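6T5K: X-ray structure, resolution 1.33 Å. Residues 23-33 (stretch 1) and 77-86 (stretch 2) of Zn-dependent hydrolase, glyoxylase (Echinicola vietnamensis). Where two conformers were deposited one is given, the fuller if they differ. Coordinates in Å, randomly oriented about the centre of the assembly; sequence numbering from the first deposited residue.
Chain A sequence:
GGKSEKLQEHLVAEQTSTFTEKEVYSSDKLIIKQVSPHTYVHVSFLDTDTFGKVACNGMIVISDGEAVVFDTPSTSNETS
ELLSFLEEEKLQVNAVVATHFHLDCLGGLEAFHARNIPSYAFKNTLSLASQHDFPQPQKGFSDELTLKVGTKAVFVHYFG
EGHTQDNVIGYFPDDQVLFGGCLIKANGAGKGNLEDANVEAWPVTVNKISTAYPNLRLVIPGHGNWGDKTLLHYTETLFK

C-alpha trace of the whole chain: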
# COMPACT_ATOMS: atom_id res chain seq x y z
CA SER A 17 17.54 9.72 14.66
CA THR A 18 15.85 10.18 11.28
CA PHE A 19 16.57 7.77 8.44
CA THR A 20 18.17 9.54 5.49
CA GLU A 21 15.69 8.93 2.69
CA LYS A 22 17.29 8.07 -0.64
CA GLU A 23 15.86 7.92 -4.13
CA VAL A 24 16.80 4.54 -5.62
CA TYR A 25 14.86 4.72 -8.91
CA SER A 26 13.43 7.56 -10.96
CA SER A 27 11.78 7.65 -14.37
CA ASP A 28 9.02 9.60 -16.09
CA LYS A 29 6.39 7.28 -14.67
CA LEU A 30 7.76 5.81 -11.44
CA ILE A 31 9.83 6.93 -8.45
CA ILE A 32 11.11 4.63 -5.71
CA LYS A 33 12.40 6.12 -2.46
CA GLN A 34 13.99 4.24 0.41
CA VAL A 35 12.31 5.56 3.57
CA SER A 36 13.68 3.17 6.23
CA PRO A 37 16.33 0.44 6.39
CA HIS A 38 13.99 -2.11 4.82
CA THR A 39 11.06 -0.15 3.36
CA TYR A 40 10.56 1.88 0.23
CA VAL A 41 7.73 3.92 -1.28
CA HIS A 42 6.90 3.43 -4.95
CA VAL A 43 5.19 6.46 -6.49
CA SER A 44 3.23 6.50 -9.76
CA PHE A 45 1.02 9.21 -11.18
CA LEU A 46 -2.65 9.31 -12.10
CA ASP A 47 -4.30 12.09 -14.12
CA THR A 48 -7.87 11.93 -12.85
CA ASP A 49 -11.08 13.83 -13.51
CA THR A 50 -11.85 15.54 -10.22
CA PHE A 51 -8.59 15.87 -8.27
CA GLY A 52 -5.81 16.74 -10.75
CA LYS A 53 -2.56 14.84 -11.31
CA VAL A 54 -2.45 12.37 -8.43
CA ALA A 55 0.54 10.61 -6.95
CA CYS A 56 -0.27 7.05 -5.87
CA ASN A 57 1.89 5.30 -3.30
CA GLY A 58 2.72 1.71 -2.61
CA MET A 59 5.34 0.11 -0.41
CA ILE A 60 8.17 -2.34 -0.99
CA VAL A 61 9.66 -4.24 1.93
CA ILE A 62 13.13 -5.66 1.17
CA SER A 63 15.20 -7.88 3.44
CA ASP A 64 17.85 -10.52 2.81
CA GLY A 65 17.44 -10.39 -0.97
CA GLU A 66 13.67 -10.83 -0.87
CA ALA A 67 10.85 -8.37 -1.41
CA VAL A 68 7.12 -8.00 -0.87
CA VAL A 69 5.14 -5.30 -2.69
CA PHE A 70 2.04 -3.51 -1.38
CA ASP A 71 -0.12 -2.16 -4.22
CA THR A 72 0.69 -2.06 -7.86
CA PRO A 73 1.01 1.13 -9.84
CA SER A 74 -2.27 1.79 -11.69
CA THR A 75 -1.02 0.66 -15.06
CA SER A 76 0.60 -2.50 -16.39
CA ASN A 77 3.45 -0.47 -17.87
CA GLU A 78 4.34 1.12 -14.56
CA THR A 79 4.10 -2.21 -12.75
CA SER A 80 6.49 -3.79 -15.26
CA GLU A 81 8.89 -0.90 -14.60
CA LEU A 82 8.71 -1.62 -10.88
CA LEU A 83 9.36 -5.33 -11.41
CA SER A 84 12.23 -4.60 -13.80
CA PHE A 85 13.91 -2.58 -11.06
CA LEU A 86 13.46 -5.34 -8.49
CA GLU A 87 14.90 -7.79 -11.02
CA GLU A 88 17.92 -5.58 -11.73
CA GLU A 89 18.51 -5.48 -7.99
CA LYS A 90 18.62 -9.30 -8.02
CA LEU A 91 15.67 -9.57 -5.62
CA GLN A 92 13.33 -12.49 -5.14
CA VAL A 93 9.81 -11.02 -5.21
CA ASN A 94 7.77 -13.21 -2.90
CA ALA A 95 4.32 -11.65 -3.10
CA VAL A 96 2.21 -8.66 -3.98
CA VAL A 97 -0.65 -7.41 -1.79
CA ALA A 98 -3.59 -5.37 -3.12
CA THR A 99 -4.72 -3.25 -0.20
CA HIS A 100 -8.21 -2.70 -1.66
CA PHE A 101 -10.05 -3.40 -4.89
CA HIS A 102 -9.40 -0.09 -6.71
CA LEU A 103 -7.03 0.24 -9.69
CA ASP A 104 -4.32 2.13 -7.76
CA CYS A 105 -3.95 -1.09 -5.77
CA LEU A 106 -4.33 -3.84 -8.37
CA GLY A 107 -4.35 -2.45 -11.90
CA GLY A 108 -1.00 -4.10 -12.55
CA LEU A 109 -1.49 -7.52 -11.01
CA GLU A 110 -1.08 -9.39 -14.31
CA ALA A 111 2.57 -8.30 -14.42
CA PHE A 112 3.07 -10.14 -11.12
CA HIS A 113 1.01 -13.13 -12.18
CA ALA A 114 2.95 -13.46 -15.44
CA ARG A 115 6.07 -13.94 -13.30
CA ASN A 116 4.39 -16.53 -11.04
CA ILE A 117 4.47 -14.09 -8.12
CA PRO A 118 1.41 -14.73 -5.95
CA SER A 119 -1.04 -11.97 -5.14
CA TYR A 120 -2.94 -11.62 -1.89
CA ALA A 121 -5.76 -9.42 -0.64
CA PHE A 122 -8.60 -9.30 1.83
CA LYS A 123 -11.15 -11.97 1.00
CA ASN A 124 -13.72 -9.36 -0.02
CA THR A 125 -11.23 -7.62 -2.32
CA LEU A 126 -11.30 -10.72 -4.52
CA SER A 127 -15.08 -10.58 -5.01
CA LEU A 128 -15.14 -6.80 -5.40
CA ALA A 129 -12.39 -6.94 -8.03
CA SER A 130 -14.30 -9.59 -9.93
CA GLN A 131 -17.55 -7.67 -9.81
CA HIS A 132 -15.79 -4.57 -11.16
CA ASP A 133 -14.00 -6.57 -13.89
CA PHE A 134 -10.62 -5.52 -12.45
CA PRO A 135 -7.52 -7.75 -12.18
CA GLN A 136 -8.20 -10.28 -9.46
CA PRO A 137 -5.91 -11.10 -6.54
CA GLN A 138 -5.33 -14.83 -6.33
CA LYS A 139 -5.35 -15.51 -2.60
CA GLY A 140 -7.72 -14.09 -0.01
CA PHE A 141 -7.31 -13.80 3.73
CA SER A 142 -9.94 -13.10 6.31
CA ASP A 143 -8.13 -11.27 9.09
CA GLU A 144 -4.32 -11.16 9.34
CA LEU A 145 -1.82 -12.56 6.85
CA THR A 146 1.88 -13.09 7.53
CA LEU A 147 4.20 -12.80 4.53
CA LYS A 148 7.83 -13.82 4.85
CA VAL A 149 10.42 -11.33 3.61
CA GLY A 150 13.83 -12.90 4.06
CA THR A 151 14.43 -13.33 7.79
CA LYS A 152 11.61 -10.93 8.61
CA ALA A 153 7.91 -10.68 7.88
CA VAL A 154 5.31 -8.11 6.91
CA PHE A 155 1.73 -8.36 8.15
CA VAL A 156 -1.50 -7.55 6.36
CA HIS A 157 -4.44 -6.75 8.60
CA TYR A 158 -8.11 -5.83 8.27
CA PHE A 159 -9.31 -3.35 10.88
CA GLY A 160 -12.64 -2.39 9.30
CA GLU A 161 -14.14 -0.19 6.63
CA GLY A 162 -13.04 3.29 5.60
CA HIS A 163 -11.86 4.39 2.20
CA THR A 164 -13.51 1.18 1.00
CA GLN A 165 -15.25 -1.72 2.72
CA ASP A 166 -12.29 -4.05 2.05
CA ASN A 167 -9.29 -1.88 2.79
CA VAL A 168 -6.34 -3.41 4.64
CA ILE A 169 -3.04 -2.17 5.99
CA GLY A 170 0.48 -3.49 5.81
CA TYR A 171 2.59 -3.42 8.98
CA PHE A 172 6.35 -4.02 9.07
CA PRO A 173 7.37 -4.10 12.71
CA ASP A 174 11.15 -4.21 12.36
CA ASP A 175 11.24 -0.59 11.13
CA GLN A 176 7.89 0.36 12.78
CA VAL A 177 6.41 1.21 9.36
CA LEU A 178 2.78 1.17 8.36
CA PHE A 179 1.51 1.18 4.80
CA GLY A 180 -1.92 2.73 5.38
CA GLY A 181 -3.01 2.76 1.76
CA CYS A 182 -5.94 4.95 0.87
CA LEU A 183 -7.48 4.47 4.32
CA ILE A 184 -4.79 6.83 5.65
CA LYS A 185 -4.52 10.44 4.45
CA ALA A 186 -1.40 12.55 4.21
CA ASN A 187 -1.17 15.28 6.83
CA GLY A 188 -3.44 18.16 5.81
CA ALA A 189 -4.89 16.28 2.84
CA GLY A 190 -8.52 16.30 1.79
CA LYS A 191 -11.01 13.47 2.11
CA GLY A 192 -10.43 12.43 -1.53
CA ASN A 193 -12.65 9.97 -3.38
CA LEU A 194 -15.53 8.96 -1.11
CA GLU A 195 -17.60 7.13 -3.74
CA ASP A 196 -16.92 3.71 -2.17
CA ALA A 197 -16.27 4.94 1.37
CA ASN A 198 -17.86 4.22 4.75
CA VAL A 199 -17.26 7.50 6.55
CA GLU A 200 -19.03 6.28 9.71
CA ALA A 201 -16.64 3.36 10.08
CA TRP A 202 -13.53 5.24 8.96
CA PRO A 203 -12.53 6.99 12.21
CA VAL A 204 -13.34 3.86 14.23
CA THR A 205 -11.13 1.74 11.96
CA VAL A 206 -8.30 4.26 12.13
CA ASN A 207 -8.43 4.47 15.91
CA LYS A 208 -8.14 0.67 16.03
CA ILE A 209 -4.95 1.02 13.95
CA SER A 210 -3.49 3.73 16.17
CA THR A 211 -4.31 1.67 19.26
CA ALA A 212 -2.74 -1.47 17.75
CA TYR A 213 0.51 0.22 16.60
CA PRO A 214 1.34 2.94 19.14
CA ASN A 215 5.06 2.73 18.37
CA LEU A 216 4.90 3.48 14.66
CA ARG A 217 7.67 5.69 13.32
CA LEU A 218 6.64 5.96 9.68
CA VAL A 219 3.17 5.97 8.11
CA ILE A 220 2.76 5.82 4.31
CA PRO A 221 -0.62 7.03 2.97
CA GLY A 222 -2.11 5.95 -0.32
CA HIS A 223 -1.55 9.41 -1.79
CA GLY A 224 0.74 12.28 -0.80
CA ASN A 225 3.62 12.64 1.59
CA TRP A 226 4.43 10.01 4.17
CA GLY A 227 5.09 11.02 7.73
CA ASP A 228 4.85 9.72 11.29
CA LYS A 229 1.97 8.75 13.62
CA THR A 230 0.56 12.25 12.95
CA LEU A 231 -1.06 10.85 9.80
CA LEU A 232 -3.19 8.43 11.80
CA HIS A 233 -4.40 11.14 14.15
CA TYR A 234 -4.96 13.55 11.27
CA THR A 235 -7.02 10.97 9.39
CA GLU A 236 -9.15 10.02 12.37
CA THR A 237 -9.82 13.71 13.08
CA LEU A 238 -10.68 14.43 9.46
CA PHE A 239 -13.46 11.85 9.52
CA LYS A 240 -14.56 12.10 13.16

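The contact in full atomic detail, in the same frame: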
# COMPACT_ATOMS: atom_id res chain seq x y z
N GLU A 23 16.49 8.37 -2.90
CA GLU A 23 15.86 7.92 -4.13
C GLU A 23 16.72 6.82 -4.73
O GLU A 23 17.92 7.00 -4.93
CB GLU A 23 15.76 9.10 -5.09
CG GLU A 23 14.98 8.81 -6.34
CD GLU A 23 14.83 10.05 -7.20
OE1 GLU A 23 15.56 10.18 -8.19
OE2 GLU A 23 13.97 10.90 -6.85
N VAL A 24 16.10 5.68 -5.03
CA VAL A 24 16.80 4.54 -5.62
C VAL A 24 16.37 4.25 -7.05
O VAL A 24 17.06 3.48 -7.75
CB VAL A 24 16.65 3.28 -4.74
CG1 VAL A 24 17.29 3.51 -3.38
CG2 VAL A 24 15.17 2.90 -4.57
N TYR A 25 15.28 4.86 -7.52
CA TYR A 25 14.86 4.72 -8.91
C TYR A 25 14.03 5.93 -9.28
O TYR A 25 13.22 6.40 -8.47
CB TYR A 25 14.01 3.46 -9.11
CG TYR A 25 13.56 3.27 -10.54
CD1 TYR A 25 12.37 3.81 -10.99
CD2 TYR A 25 14.32 2.54 -11.44
CE1 TYR A 25 11.95 3.63 -12.30
CE2 TYR A 25 13.92 2.36 -12.75
CZ TYR A 25 12.73 2.91 -13.17
OH TYR A 25 12.30 2.74 -14.46
N SER A 26 14.21 6.42 -10.50
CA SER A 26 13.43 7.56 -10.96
C SER A 26 13.29 7.48 -12.47
O SER A 26 14.30 7.38 -13.18
CB SER A 26 14.13 8.86 -10.57
OG SER A 26 13.40 10.00 -11.00
N SER A 27 12.05 7.49 -12.95
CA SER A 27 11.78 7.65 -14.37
C SER A 27 10.62 8.61 -14.52
O SER A 27 10.12 9.15 -13.53
CB SER A 27 11.37 6.32 -15.01
OG SER A 27 10.00 6.06 -14.72
N ASP A 28 10.17 8.76 -15.77
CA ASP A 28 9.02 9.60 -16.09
C ASP A 28 7.76 9.15 -15.37
O ASP A 28 6.90 9.97 -15.04
CB ASP A 28 8.79 9.58 -17.62
CG ASP A 28 9.00 8.18 -18.25
OD1 ASP A 28 10.10 7.61 -18.12
OD2 ASP A 28 8.06 7.67 -18.92
N LYS A 29 7.65 7.85 -15.10
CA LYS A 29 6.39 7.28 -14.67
C LYS A 29 6.44 6.71 -13.26
O LYS A 29 5.38 6.43 -12.69
CB LYS A 29 6.03 6.14 -15.63
CG LYS A 29 5.88 6.48 -17.09
CD LYS A 29 4.91 7.62 -17.29
CE LYS A 29 4.02 7.42 -18.52
NZ LYS A 29 2.61 7.88 -18.26
N LEU A 30 7.63 6.51 -12.71
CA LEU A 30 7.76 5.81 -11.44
C LEU A 30 8.95 6.31 -10.65
O LEU A 30 10.04 6.45 -11.21
CB LEU A 30 7.94 4.30 -11.68
CG LEU A 30 7.96 3.40 -10.45
CD1 LEU A 30 6.55 3.26 -9.93
CD2 LEU A 30 8.50 2.03 -10.83
N ILE A 31 8.75 6.57 -9.36
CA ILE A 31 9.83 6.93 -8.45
C ILE A 31 9.80 5.93 -7.31
O ILE A 31 8.73 5.57 -6.82
CB ILE A 31 9.70 8.38 -7.95
CG1 ILE A 31 9.83 9.35 -9.13
CG2 ILE A 31 10.78 8.65 -6.89
CD1 ILE A 31 9.35 10.76 -8.81
N ILE A 32 10.98 5.47 -6.89
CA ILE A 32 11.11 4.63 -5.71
C ILE A 32 12.06 5.30 -4.73
O ILE A 32 13.20 5.60 -5.08
CB ILE A 32 11.58 3.21 -6.04
CG1 ILE A 32 10.68 2.59 -7.10
CG2 ILE A 32 11.56 2.34 -4.76
CD1 ILE A 32 11.16 1.24 -7.62
N LYS A 33 11.62 5.46 -3.49
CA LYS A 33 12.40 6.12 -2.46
C LYS A 33 12.55 5.17 -1.28
O LYS A 33 11.56 4.64 -0.78
CB LYS A 33 11.69 7.41 -1.97
CG LYS A 33 11.96 8.67 -2.81
N ASN A 77 2.14 -0.96 -17.48
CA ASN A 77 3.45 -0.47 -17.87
C ASN A 77 4.23 -0.07 -16.65
O ASN A 77 5.41 -0.41 -16.51
CB ASN A 77 3.30 0.75 -18.80
CG ASN A 77 2.99 0.38 -20.22
OD1 ASN A 77 3.32 -0.71 -20.68
ND2 ASN A 77 2.38 1.32 -20.93
N GLU A 78 3.62 0.67 -15.73
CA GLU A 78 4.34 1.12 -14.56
C GLU A 78 4.67 -0.03 -13.62
O GLU A 78 5.74 -0.02 -12.99
CB GLU A 78 3.51 2.16 -13.82
CG GLU A 78 3.12 3.40 -14.63
CD GLU A 78 1.89 4.12 -14.08
OE1 GLU A 78 1.65 5.26 -14.50
OE2 GLU A 78 1.18 3.57 -13.20
N THR A 79 3.82 -1.07 -13.59
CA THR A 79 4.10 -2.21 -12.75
C THR A 79 5.28 -2.99 -13.31
O THR A 79 6.14 -3.47 -12.57
CB THR A 79 2.84 -3.07 -12.57
OG1 THR A 79 1.78 -2.23 -12.10
CG2 THR A 79 3.06 -4.18 -11.59
N SER A 80 5.33 -3.16 -14.64
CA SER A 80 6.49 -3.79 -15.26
C SER A 80 7.78 -3.02 -14.97
O SER A 80 8.84 -3.63 -14.74
CB SER A 80 6.26 -3.93 -16.76
OG SER A 80 5.12 -4.74 -16.97
N GLU A 81 7.71 -1.69 -14.94
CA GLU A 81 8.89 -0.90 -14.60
C GLU A 81 9.34 -1.19 -13.17
O GLU A 81 10.54 -1.33 -12.89
CB GLU A 81 8.56 0.58 -14.76
CG GLU A 81 9.68 1.42 -15.22
CD GLU A 81 9.28 2.87 -15.43
OE1 GLU A 81 10.07 3.72 -15.01
OE2 GLU A 81 8.20 3.16 -16.01
N LEU A 82 8.39 -1.26 -12.24
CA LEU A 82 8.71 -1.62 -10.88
C LEU A 82 9.40 -2.99 -10.83
O LEU A 82 10.41 -3.16 -10.15
CB LEU A 82 7.43 -1.61 -10.05
CG LEU A 82 7.48 -2.05 -8.59
CD1 LEU A 82 8.48 -1.24 -7.78
CD2 LEU A 82 6.09 -1.93 -7.98
N LEU A 83 8.82 -3.98 -11.50
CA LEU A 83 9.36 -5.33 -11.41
C LEU A 83 10.72 -5.40 -12.08
O LEU A 83 11.59 -6.15 -11.62
CB LEU A 83 8.36 -6.31 -12.02
CG LEU A 83 7.18 -6.56 -11.07
CD1 LEU A 83 5.98 -7.13 -11.77
CD2 LEU A 83 7.64 -7.50 -10.00
N SER A 84 10.92 -4.65 -13.16
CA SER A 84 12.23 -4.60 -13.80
C SER A 84 13.29 -4.09 -12.83
O SER A 84 14.40 -4.62 -12.78
CB SER A 84 12.17 -3.71 -15.04
OG SER A 84 13.40 -3.70 -15.74
N PHE A 85 12.96 -3.07 -12.03
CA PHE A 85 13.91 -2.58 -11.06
C PHE A 85 14.24 -3.65 -10.03
O PHE A 85 15.41 -3.87 -9.69
CB PHE A 85 13.36 -1.35 -10.37
CG PHE A 85 14.19 -0.90 -9.23
CD1 PHE A 85 15.46 -0.38 -9.45
CD2 PHE A 85 13.74 -1.01 -7.94
CE1 PHE A 85 16.24 0.05 -8.39
CE2 PHE A 85 14.53 -0.58 -6.86
CZ PHE A 85 15.77 -0.04 -7.11
N LEU A 86 13.21 -4.30 -9.49
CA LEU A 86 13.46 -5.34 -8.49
C LEU A 86 14.32 -6.45 -9.07
O LEU A 86 15.19 -6.99 -8.38
CB LEU A 86 12.13 -5.90 -7.98
CG LEU A 86 11.28 -4.84 -7.30
CD1 LEU A 86 9.93 -5.37 -6.88
CD2 LEU A 86 12.02 -4.30 -6.05
O HOH W 1 12.75 -0.28 -14.52
O HOH W 2 1.27 6.08 -16.94

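Stretch 2 is one run of helix, and stretch 1 is a hairpin whose strands pair through bonds such as Ile 32 N to Tyr 25 O (2.9 Å). The helix axis lies 9.4 Å from that of strand 30-33 at 39°, and the contact buries 523 Å² in all.

Near the start of the stretch, Glu 78 points its CA-to-CB bond toward the hairpin. Its aliphatic CG lies 4.1 Å from Lys 29 CB, while its carboxylate meets the lysine through water: water 2 is 2.6 Å from both Glu 78 OE1 and Lys 29 NZ, donating to the former and accepting from the latter.

Glu 81 supplies the polar centre. Glu 81 OE1 accepts two very short hydrogen bonds, from Tyr 25 OH (2.5 Å) and Ser 27 OG (2.4 Å), and lies near the plane of the tyrosine ring, at its edge. A carboxylate oxygen suits this double acceptor role. Ser 27 OG also accepts from Lys 29 N (3.0 Å) and Leu 30 N (3.1 Å), so the small serine links the turn to the helix. Water 1 donates to Tyr 25 OH (3.1 Å) and Glu 81 O (2.9 Å), adding a backbone bridge.

Leu 82, buried, begins the apolar part: its CB is 3.9 Å from Leu 30 CD2 and its CD1 3.7 Å from Ile 32 CD1.

Phe 85, one turn after Glu 81, has 95 Å² covered. Tyr 25 CB sits over one face of the Phe 85 ring, 4.2 Å from its centroid and 13° off its normal, a CH-pi contact; the two aromatic rings are oblique, with planes at 54°. Ile 32 CD1 approaches Phe 85 CD2 at 3.4 Å, and Val 24 CG2 reaches Phe 85 CZ at 3.9 Å. The broad phenyl ring thus touches both strands.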